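Local coordinates for pyridoxal kinase (Entamoeba histolytica, PDB 4S1H), which probably phosphorylates pyridoxal with ATP to give the cofactor pyridoxal 5'-phosphate, at residues A[242-245]-A[246-250]; A[231-234]-A[235-238]; A[41-44]-A[45-49]; A[23-26]-A[27-31]. All coordinates share one frame; numbering follows the deposited sequence.

All four contacts are local, each closed between adjoining segments, and they follow one another along the chain without nesting or crossing. Contact 4 comes first and ends helix 18-28, the crossover between parallel strands 5-9 and 33-41 of the mixed sheet. Contact 3 then folds the loop that leads from strand 33-41 to its antiparallel neighbour 52-54. Contacts 3 and 4 both touch the second subunit. Much later, contact 2 closes the turn between helices 216-229 and 234-250, and contact 1 lies farther along the second of these, beside ADP, with its centre about 17 Å from that of contact 2. Helix 216-229 packs against contacts 1, 2 and 4.

Contact 1 of 4, residues A[242-245]-A[246-250]; sequences ISTL and QTILR. With ADP (adenosine-5'-diphosphate), chain C.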
loop_
_atom_site.group_PDB
_atom_site.type_symbol
_atom_site.label_atom_id
_atom_site.label_comp_id
_atom_site.label_asym_id
_atom_site.label_seq_id
_atom_site.Cartn_x
_atom_site.Cartn_y
_atom_site.Cartn_z
ATOM N N ILE A 242 18.740 -8.486 -7.388
ATOM C CA ILE A 242 19.778 -8.559 -6.369
ATOM C C ILE A 242 20.650 -7.315 -6.406
ATOM O O ILE A 242 21.046 -6.803 -5.361
ATOM C CB ILE A 242 20.639 -9.837 -6.563
ATOM C CG1 ILE A 242 19.740 -11.061 -6.334
ATOM C CG2 ILE A 242 21.931 -9.820 -5.735
ATOM C CD1 ILE A 242 19.488 -11.486 -4.917
ATOM N N SER A 243 20.891 -6.796 -7.603
ATOM C CA SER A 243 21.661 -5.573 -7.787
ATOM C C SER A 243 20.978 -4.381 -7.194
ATOM O O SER A 243 21.607 -3.608 -6.461
ATOM C CB SER A 243 22.026 -5.355 -9.262
ATOM O OG SER A 243 22.823 -6.441 -9.732
ATOM N N THR A 244 19.690 -4.222 -7.500
ATOM C CA THR A 244 18.902 -3.123 -6.950
ATOM C C THR A 244 18.835 -3.220 -5.429
ATOM O O THR A 244 19.000 -2.222 -4.730
ATOM C CB THR A 244 17.520 -3.102 -7.596
ATOM O OG1 THR A 244 17.686 -2.840 -8.996
ATOM C CG2 THR A 244 16.625 -2.031 -6.976
ATOM N N LEU A 245 18.690 -4.438 -4.915
ATOM C CA LEU A 245 18.674 -4.626 -3.458
ATOM C C LEU A 245 19.987 -4.222 -2.788
ATOM O O LEU A 245 19.976 -3.617 -1.703
ATOM C CB LEU A 245 18.319 -6.074 -3.129
ATOM C CG LEU A 245 17.766 -6.463 -1.755
ATOM C CD1 LEU A 245 16.862 -5.442 -1.089
ATOM C CD2 LEU A 245 17.018 -7.780 -1.916
ATOM N N GLN A 246 21.140 -4.531 -3.398
ATOM C CA GLN A 246 22.422 -4.077 -2.843
ATOM C C GLN A 246 22.470 -2.572 -2.763
ATOM O O GLN A 246 22.889 -2.001 -1.762
ATOM C CB GLN A 246 23.630 -4.581 -3.654
ATOM C CG GLN A 246 24.000 -6.019 -3.403
ATOM C CD GLN A 246 24.340 -6.307 -1.938
ATOM O OE1 GLN A 246 23.526 -6.783 -1.162
ATOM N NE2 GLN A 246 25.567 -5.979 -1.555
ATOM N N THR A 247 21.953 -1.901 -3.796
ATOM C CA THR A 247 21.892 -0.453 -3.782
ATOM C C THR A 247 21.035 0.061 -2.622
ATOM O O THR A 247 21.446 0.996 -1.932
ATOM C CB THR A 247 21.355 0.086 -5.116
ATOM O OG1 THR A 247 22.259 -0.303 -6.155
ATOM C CG2 THR A 247 21.219 1.617 -5.082
ATOM N N ILE A 248 19.878 -0.554 -2.395
ATOM C CA ILE A 248 19.000 -0.152 -1.302
ATOM C C ILE A 248 19.692 -0.335 0.040
ATOM O O ILE A 248 19.682 0.567 0.877
ATOM C CB ILE A 248 17.663 -0.909 -1.308
ATOM C CG1 ILE A 248 16.854 -0.564 -2.564
ATOM C CG2 ILE A 248 16.839 -0.598 -0.051
ATOM C CD1 ILE A 248 15.724 -1.524 -2.829
ATOM N N LEU A 249 20.332 -1.485 0.220
ATOM C CA LEU A 249 20.984 -1.759 1.501
ATOM C C LEU A 249 22.202 -0.886 1.785
ATOM O O LEU A 249 22.398 -0.430 2.917
ATOM C CB LEU A 249 21.380 -3.221 1.584
ATOM C CG LEU A 249 20.171 -4.117 1.602
ATOM C CD1 LEU A 249 20.654 -5.533 1.607
ATOM C CD2 LEU A 249 19.291 -3.879 2.825
ATOM N N ARG A 250 23.030 -0.645 0.760
ATOM C CA ARG A 250 24.166 0.287 0.897
ATOM C C ARG A 250 23.694 1.666 1.311
ATOM O O ARG A 250 24.401 2.397 2.004
ATOM C CB ARG A 250 25.004 0.361 -0.388
ATOM C CG ARG A 250 25.912 -0.862 -0.593
ATOM C CD ARG A 250 26.825 -0.757 -1.788
ATOM N NE ARG A 250 27.454 -2.039 -2.141
ATOM C CZ ARG A 250 28.407 -2.182 -3.062
ATOM N NH1 ARG A 250 28.877 -1.129 -3.732
ATOM N NH2 ARG A 250 28.903 -3.391 -3.310
HETATM P PB ADP C . 14.626 -13.001 3.844
HETATM O O1B ADP C . 15.510 -13.633 4.896
HETATM O O2B ADP C . 14.039 -11.668 4.275
HETATM O O3B ADP C . 13.668 -13.996 3.266
HETATM P PA ADP C . 17.170 -12.911 2.455
HETATM O O1A ADP C . 17.350 -14.210 1.717
HETATM O O2A ADP C . 17.829 -12.725 3.781
HETATM O O3A ADP C . 15.586 -12.607 2.619
HETATM O "O5'" ADP C . 17.600 -11.706 1.525
HETATM C "C5'" ADP C . 17.100 -11.491 0.221
HETATM C "C4'" ADP C . 18.203 -10.846 -0.568
HETATM O "O4'" ADP C . 18.587 -9.626 0.067
HETATM C "C3'" ADP C . 19.456 -11.715 -0.593
HETATM O "O3'" ADP C . 19.447 -12.605 -1.715
HETATM C "C2'" ADP C . 20.549 -10.691 -0.645
HETATM O "O2'" ADP C . 20.753 -10.277 -1.988
HETATM C "C1'" ADP C . 20.001 -9.509 0.134
HETATM N N9 ADP C . 20.442 -9.426 1.546
HETATM C C8 ADP C . 19.775 -9.731 2.667
HETATM N N7 ADP C . 20.518 -9.486 3.774
HETATM C C5 ADP C . 21.693 -9.001 3.348
HETATM C C6 ADP C . 22.942 -8.518 3.983
HETATM N N6 ADP C . 23.054 -8.533 5.327
HETATM N N1 ADP C . 23.932 -8.098 3.167
HETATM C C2 ADP C . 23.809 -8.095 1.810
HETATM N N3 ADP C . 22.696 -8.512 1.172
HETATM C C4 ADP C . 21.635 -8.962 1.882
#
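Successive bonds from the amides of Gln246, Thr247, Ile248 and Leu249 to the carbonyl oxygens of Ile242, Ser243, Thr244 and Leu245 make residues 242-250 continuous alpha helix. The last of these, Leu249 N to Leu245 O, is 2.9 Å long and close to straight, at 164°. Ile242, Leu245, Gln246 and Leu249, three and four residues apart, form one stripe of the helix, and that stripe is a wall of the ADP pocket. CD1 of Ile242 reaches the ribose hydroxyls, 3.4 Å from ADP O3'. In Leu245, CG turns away from the backbone N (chi1 -159°), which brings CD2 within 3.1 Å of the ribose ring oxygen, ADP O4'. Its other methyl, CD1, stays on the helix and meets Ile248 CD1 at 4.4 Å. Leu249 sends CD1 over a face of the adenine, 3.6 Å from ADP C4. CG of Gln246, an ADP-binding residue, lies against Ile242 O, and the bend at chi2 (-59°) beyond it carries the end of the chain toward N3 of the base. Away from the nucleotide, Thr244 CG2 lies 4.3 Å from Ile248 CD1. Helix 216-229 covers Thr244, Leu245 and Leu249 through Ile223, Thr219, Leu220 and Val216, whereas Ile206 of strand 202-207 packs on Ile242 and Gln246.

Contact 2 of 4, residues A[231-234]-A[235-238]; sequences GIPL and EHAV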
loop_
_atom_site.group_PDB
_atom_site.type_symbol
_atom_site.label_atom_id
_atom_site.label_comp_id
_atom_site.label_asym_id
_atom_site.label_seq_id
_atom_site.Cartn_x
_atom_site.Cartn_y
_atom_site.Cartn_z
ATOM N N GLY A 231 8.791 -9.117 -18.952
ATOM C CA GLY A 231 9.265 -10.008 -19.990
ATOM C C GLY A 231 10.751 -10.306 -19.950
ATOM O O GLY A 231 11.297 -10.822 -20.917
ATOM N N ILE A 232 11.410 -9.966 -18.849
ATOM C CA ILE A 232 12.875 -10.203 -18.702
ATOM C C ILE A 232 13.104 -11.680 -18.356
ATOM O O ILE A 232 12.441 -12.192 -17.472
ATOM C CB ILE A 232 13.468 -9.285 -17.601
ATOM C CG1 ILE A 232 13.161 -7.814 -17.903
ATOM C CG2 ILE A 232 14.966 -9.465 -17.418
ATOM C CD1 ILE A 232 13.576 -7.352 -19.273
ATOM N N PRO A 233 14.047 -12.362 -19.037
ATOM C CA PRO A 233 14.374 -13.739 -18.626
ATOM C C PRO A 233 14.797 -13.827 -17.174
ATOM O O PRO A 233 15.434 -12.910 -16.642
ATOM C CB PRO A 233 15.543 -14.124 -19.548
ATOM C CG PRO A 233 15.420 -13.217 -20.729
ATOM C CD PRO A 233 14.872 -11.925 -20.175
ATOM N N LEU A 234 14.414 -14.920 -16.534
ATOM C CA LEU A 234 14.665 -15.135 -15.121
ATOM C C LEU A 234 16.047 -14.769 -14.632
ATOM O O LEU A 234 16.150 -14.101 -13.611
ATOM C CB LEU A 234 14.284 -16.559 -14.719
ATOM C CG LEU A 234 14.394 -16.898 -13.236
ATOM C CD1 LEU A 234 13.383 -16.072 -12.459
ATOM C CD2 LEU A 234 14.140 -18.369 -13.048
ATOM N N GLU A 235 17.112 -15.251 -15.308
ATOM C CA GLU A 235 18.500 -14.957 -14.916
ATOM C C GLU A 235 18.742 -13.467 -14.762
ATOM O O GLU A 235 19.344 -13.029 -13.781
ATOM C CB GLU A 235 19.519 -15.480 -15.940
ATOM C CG GLU A 235 19.803 -16.943 -15.853
ATOM C CD GLU A 235 20.924 -17.349 -16.799
ATOM O OE1 GLU A 235 21.711 -16.454 -17.205
ATOM O OE2 GLU A 235 20.980 -18.541 -17.154
ATOM N N HIS A 236 18.285 -12.711 -15.752
ATOM C CA HIS A 236 18.483 -11.265 -15.776
ATOM C C HIS A 236 17.579 -10.587 -14.743
ATOM O O HIS A 236 18.027 -9.624 -14.097
ATOM C CB HIS A 236 18.282 -10.740 -17.206
ATOM C CG HIS A 236 19.260 -11.318 -18.195
ATOM N ND1 HIS A 236 20.544 -10.840 -18.335
ATOM C CD2 HIS A 236 19.162 -12.377 -19.032
ATOM C CE1 HIS A 236 21.184 -11.559 -19.242
ATOM N NE2 HIS A 236 20.372 -12.508 -19.668
ATOM N N ALA A 237 16.343 -11.087 -14.554
ATOM C CA ALA A 237 15.423 -10.558 -13.535
ATOM C C ALA A 237 16.029 -10.726 -12.144
ATOM O O ALA A 237 16.039 -9.810 -11.340
ATOM C CB ALA A 237 14.047 -11.224 -13.613
ATOM N N VAL A 238 16.602 -11.901 -11.893
ATOM C CA VAL A 238 17.228 -12.144 -10.589
ATOM C C VAL A 238 18.430 -11.208 -10.360
ATOM O O VAL A 238 18.578 -10.589 -9.288
ATOM C CB VAL A 238 17.706 -13.598 -10.449
ATOM C CG1 VAL A 238 18.553 -13.798 -9.190
ATOM C CG2 VAL A 238 16.523 -14.555 -10.423
#
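Leu234 and Val238 meet one helical turn apart at the start of helix 234-250. From CB the chain of Leu234 leaves opposite its own backbone N (chi1 -176°). CB and CG pass beside the peptide linking Leu234 to Glu235, and the first real contact comes at the tip, where CD1 reaches CG2 of Val238 at 4.0 Å. That same Val238 methyl also rests on the carbonyl of Leu234, whose oxygen accepts the amide of Val238 in a bond of 2.8 Å. Beyond the pair, Cys191 and Phe193 of strand 186-193 pack on Leu234. Pro233, the N-cap, accepts Ala237 N at its O (2.9 Å, 163°), and its CB lies at the edge of the His236 ring, 4.1 Å from CD2. ND1 of that ring bonds to Glu272. Ile232 crosses His236 at about a right angle, its CG2 3.6 Å from His236 CB, and the same methyl faces Ala237 CB at 4.3 Å. This apolar touch between the residue before the N-cap and the fourth after it is a hydrophobic staple. Gly231, at positive phi, completes a Schellman motif ending helix 216-229, so the arrangement is a tight helix-to-helix connection: Schellman motif, hydrophobic staple and proline at the N-cap.

Contact 3 of 4, residues A[41-44]-A[45-49]; sequences LANH and TGYPV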
loop_
_atom_site.group_PDB
_atom_site.type_symbol
_atom_site.label_atom_id
_atom_site.label_comp_id
_atom_site.label_asym_id
_atom_site.label_seq_id
_atom_site.Cartn_x
_atom_site.Cartn_y
_atom_site.Cartn_z
ATOM N N LEU A 41 -0.877 -4.689 11.090
ATOM C CA LEU A 41 -0.032 -4.406 12.241
ATOM C C LEU A 41 0.511 -2.992 12.182
ATOM O O LEU A 41 0.673 -2.431 11.110
ATOM C CB LEU A 41 1.170 -5.345 12.266
ATOM C CG LEU A 41 0.809 -6.826 12.120
ATOM C CD1 LEU A 41 2.076 -7.656 12.071
ATOM C CD2 LEU A 41 -0.071 -7.271 13.269
ATOM N N ALA A 42 0.826 -2.435 13.330
ATOM C CA ALA A 42 1.413 -1.098 13.400
ATOM C C ALA A 42 2.774 -1.037 12.752
ATOM O O ALA A 42 3.119 -0.089 12.082
ATOM C CB ALA A 42 1.546 -0.666 14.842
ATOM N N ASN A 43 3.568 -2.087 13.013
ATOM C CA ASN A 43 4.969 -2.129 12.610
ATOM C C ASN A 43 5.413 -3.599 12.565
ATOM O O ASN A 43 4.654 -4.481 12.940
ATOM C CB ASN A 43 5.813 -1.309 13.588
ATOM C CG ASN A 43 5.458 -1.572 15.046
ATOM O OD1 ASN A 43 4.814 -0.752 15.712
ATOM N ND2 ASN A 43 5.861 -2.750 15.548
ATOM N N HIS A 44 6.602 -3.871 12.058
ATOM C CA HIS A 44 7.001 -5.268 11.936
ATOM C C HIS A 44 7.376 -5.903 13.286
ATOM O O HIS A 44 7.464 -5.231 14.315
ATOM C CB HIS A 44 8.037 -5.481 10.827
ATOM C CG HIS A 44 9.346 -4.820 11.075
ATOM N ND1 HIS A 44 10.145 -5.120 12.161
ATOM C CD2 HIS A 44 10.039 -3.928 10.336
ATOM C CE1 HIS A 44 11.247 -4.406 12.104
ATOM N NE2 HIS A 44 11.213 -3.680 11.004
ATOM N N THR A 45 7.551 -7.225 13.255
ATOM C CA THR A 45 7.696 -8.052 14.466
ATOM C C THR A 45 9.039 -7.865 15.202
ATOM O O THR A 45 9.208 -8.279 16.356
ATOM C CB THR A 45 7.417 -9.532 14.107
ATOM O OG1 THR A 45 8.170 -9.886 12.945
ATOM C CG2 THR A 45 5.943 -9.739 13.756
ATOM N N GLY A 46 10.003 -7.265 14.516
ATOM C CA GLY A 46 11.243 -6.762 15.124
ATOM C C GLY A 46 11.184 -5.759 16.273
ATOM O O GLY A 46 12.144 -5.643 17.034
ATOM N N TYR A 47 10.085 -5.016 16.406
ATOM C CA TYR A 47 9.955 -4.045 17.479
ATOM C C TYR A 47 9.456 -4.717 18.773
ATOM O O TYR A 47 8.831 -5.788 18.695
ATOM C CB TYR A 47 8.978 -2.920 17.069
ATOM C CG TYR A 47 9.483 -2.070 15.902
ATOM C CD1 TYR A 47 9.286 -2.471 14.575
ATOM C CD2 TYR A 47 10.172 -0.899 16.129
ATOM C CE1 TYR A 47 9.740 -1.709 13.502
ATOM C CE2 TYR A 47 10.640 -0.132 15.062
ATOM C CZ TYR A 47 10.418 -0.535 13.763
ATOM O OH TYR A 47 10.913 0.200 12.698
ATOM N N PRO A 48 9.689 -4.091 19.937
ATOM C CA PRO A 48 9.219 -4.598 21.242
ATOM C C PRO A 48 7.712 -4.744 21.417
ATOM O O PRO A 48 7.273 -5.560 22.212
ATOM C CB PRO A 48 9.704 -3.549 22.241
ATOM C CG PRO A 48 10.784 -2.816 21.558
ATOM C CD PRO A 48 10.536 -2.891 20.096
ATOM N N VAL A 49 6.938 -3.901 20.740
ATOM C CA VAL A 49 5.489 -3.976 20.787
ATOM C C VAL A 49 5.060 -4.027 19.335
ATOM O O VAL A 49 5.648 -3.334 18.511
ATOM C CB VAL A 49 4.931 -2.723 21.490
ATOM C CG1 VAL A 49 3.414 -2.661 21.449
ATOM C CG2 VAL A 49 5.407 -2.646 22.935
#
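Thr45 follows His44 into a type I beta turn that ends at Tyr47, and it is a binding residue for pyridoxal 5'-phosphate, which is absent from this chain. At the next position, Gly46 N makes a weak bond to His44 ND1 (3.2 Å), meeting the imidazole at its edge and in its plane. His44 CG is wedged between its backbone N and carbonyl carbon (chi1 65°), which folds the ring back over the turn, and NE2 is held by Ala256 O. Tyr47 closes the turn with a long, weak bond from its N to His44 O, 3.4 Å. Its ring meets the imidazole obliquely, with planes at 42°: CE1 stands over one face of His44, toward the rim. The neighbouring CD1 brings the tyrosine edge to 3.3 Å from His44 O. Val49 O, finally, receives Asn43 ND2 on a lone pair (3.0 Å, 166°). Asn43 ND2 gives a second bond to His44 O at 3.2 Å, and both acceptors lie close to the amide plane, so its rotation is well fixed. Asn43 OD1 turns to Ser66 and Asn70 of the second subunit. The whole loop joins strand 33-41 to strand 52-54, at the subunit interface.

Contact 4 of 4, residues A[23-26]-A[27-31]; sequences MIIL and DSFQI
The amides of Ser28 and Phe29 bond to Ile24 O and Ile25 O in the last regular turn of helix 18-28, after which the pattern changes. Ile31 N reaches back five residues to Leu26 O in a straight bond (3.0 Å, 175°), and inside it Gln30 N bonds to Asp27 O at 2.9 Å. Gln30, at positive phi, turns the chain out of the helix. Leu26 and Ile31 close the turn on the apolar side: their chains are angled across each other, with Leu26 CD2 4.0 Å from Ile31 CD1. Ile25 and Phe29 lie alongside and point the same way, Ile25 CG2 being 4.0 Å from Phe29 CD1. With CG opposite its own carbonyl carbon (chi1 -85°), the Phe29 ring is laid back along the helix toward Ile25, and its CD1 edge meets Ile25 O in plane, at 3.4 Å. Trp227 of helix 216-229 meets this ring edge-to-face. Asp27, next in line after Leu26, forms a salt bridge with Arg20 of the second subunit, whose Met23 packs on Met23 here. Paired backbone bonds and an apolar contact across them are characteristic of a Schellman motif. Here it ends the helix of a beta-alpha-beta unit, just before the chain enters strand 33-41.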
loop_
_atom_site.group_PDB
_atom_site.type_symbol
_atom_site.label_atom_id
_atom_site.label_comp_id
_atom_site.label_asym_id
_atom_site.label_seq_id
_atom_site.Cartn_x
_atom_site.Cartn_y
_atom_site.Cartn_z
ATOM N N MET A 23 3.368 -3.045 -2.587
ATOM C CA MET A 23 2.670 -1.859 -3.109
ATOM C C MET A 23 3.675 -0.869 -3.680
ATOM O O MET A 23 3.510 -0.352 -4.779
ATOM C CB MET A 23 1.829 -1.200 -2.010
ATOM C CG MET A 23 0.686 -2.066 -1.468
ATOM S SD MET A 23 -0.073 -1.471 0.102
ATOM C CE MET A 23 -1.057 -2.880 0.548
ATOM N N ILE A 24 4.713 -0.565 -2.906
ATOM C CA ILE A 24 5.705 0.404 -3.302
ATOM C C ILE A 24 6.345 -0.019 -4.626
ATOM O O ILE A 24 6.507 0.793 -5.537
ATOM C CB ILE A 24 6.793 0.571 -2.221
ATOM C CG1 ILE A 24 6.186 1.230 -0.982
ATOM C CG2 ILE A 24 7.969 1.405 -2.743
ATOM C CD1 ILE A 24 7.030 1.042 0.269
ATOM N N ILE A 25 6.721 -1.294 -4.718
ATOM C CA ILE A 25 7.474 -1.769 -5.876
ATOM C C ILE A 25 6.567 -1.874 -7.119
ATOM O O ILE A 25 6.894 -1.332 -8.178
ATOM C CB ILE A 25 8.225 -3.081 -5.574
ATOM C CG1 ILE A 25 9.220 -2.798 -4.456
ATOM C CG2 ILE A 25 8.893 -3.593 -6.839
ATOM C CD1 ILE A 25 9.723 -4.029 -3.720
ATOM N N LEU A 26 5.463 -2.587 -6.994
ATOM C CA LEU A 26 4.527 -2.760 -8.125
ATOM C C LEU A 26 3.930 -1.424 -8.564
ATOM O O LEU A 26 3.812 -1.174 -9.775
ATOM C CB LEU A 26 3.442 -3.777 -7.796
ATOM C CG LEU A 26 3.912 -5.227 -7.685
ATOM C CD1 LEU A 26 2.890 -6.127 -7.011
ATOM C CD2 LEU A 26 4.302 -5.804 -9.040
ATOM N N ASP A 27 3.613 -0.551 -7.620
ATOM C CA ASP A 27 3.180 0.824 -8.006
ATOM C C ASP A 27 4.283 1.545 -8.834
ATOM O O ASP A 27 3.998 2.149 -9.879
ATOM C CB ASP A 27 2.772 1.716 -6.792
ATOM C CG ASP A 27 1.502 1.214 -6.022
ATOM O OD1 ASP A 27 0.760 0.309 -6.487
ATOM O OD2 ASP A 27 1.253 1.735 -4.888
ATOM N N SER A 28 5.545 1.463 -8.409
ATOM C CA SER A 28 6.625 2.144 -9.108
ATOM C C SER A 28 6.880 1.575 -10.520
ATOM O O SER A 28 7.313 2.287 -11.404
ATOM C CB SER A 28 7.926 2.159 -8.281
ATOM O OG SER A 28 8.975 1.483 -8.953
ATOM N N PHE A 29 6.559 0.299 -10.715
ATOM C CA PHE A 29 6.645 -0.339 -12.041
ATOM C C PHE A 29 5.354 -0.160 -12.844
ATOM O O PHE A 29 5.282 -0.621 -13.961
ATOM C CB PHE A 29 6.959 -1.860 -11.922
ATOM C CG PHE A 29 8.430 -2.213 -11.806
ATOM C CD1 PHE A 29 9.080 -2.181 -10.592
ATOM C CD2 PHE A 29 9.161 -2.647 -12.933
ATOM C CE1 PHE A 29 10.416 -2.511 -10.486
ATOM C CE2 PHE A 29 10.507 -2.988 -12.833
ATOM C CZ PHE A 29 11.141 -2.918 -11.602
ATOM N N GLN A 30 4.336 0.473 -12.243
ATOM C CA GLN A 30 3.045 0.708 -12.854
ATOM C C GLN A 30 2.372 -0.592 -13.317
ATOM O O GLN A 30 1.754 -0.652 -14.380
ATOM C CB GLN A 30 3.155 1.739 -13.967
ATOM C CG GLN A 30 3.647 3.092 -13.443
ATOM C CD GLN A 30 4.069 3.969 -14.563
ATOM O OE1 GLN A 30 5.183 3.846 -15.042
ATOM N NE2 GLN A 30 3.179 4.849 -15.010
ATOM N N ILE A 31 2.425 -1.570 -12.440
ATOM C CA ILE A 31 1.787 -2.882 -12.632
ATOM C C ILE A 31 0.528 -2.872 -11.740
ATOM O O ILE A 31 0.615 -2.834 -10.508
ATOM C CB ILE A 31 2.751 -4.033 -12.303
ATOM C CG1 ILE A 31 3.986 -4.031 -13.253
ATOM C CG2 ILE A 31 1.988 -5.347 -12.380
ATOM C CD1 ILE A 31 5.124 -4.941 -12.828
#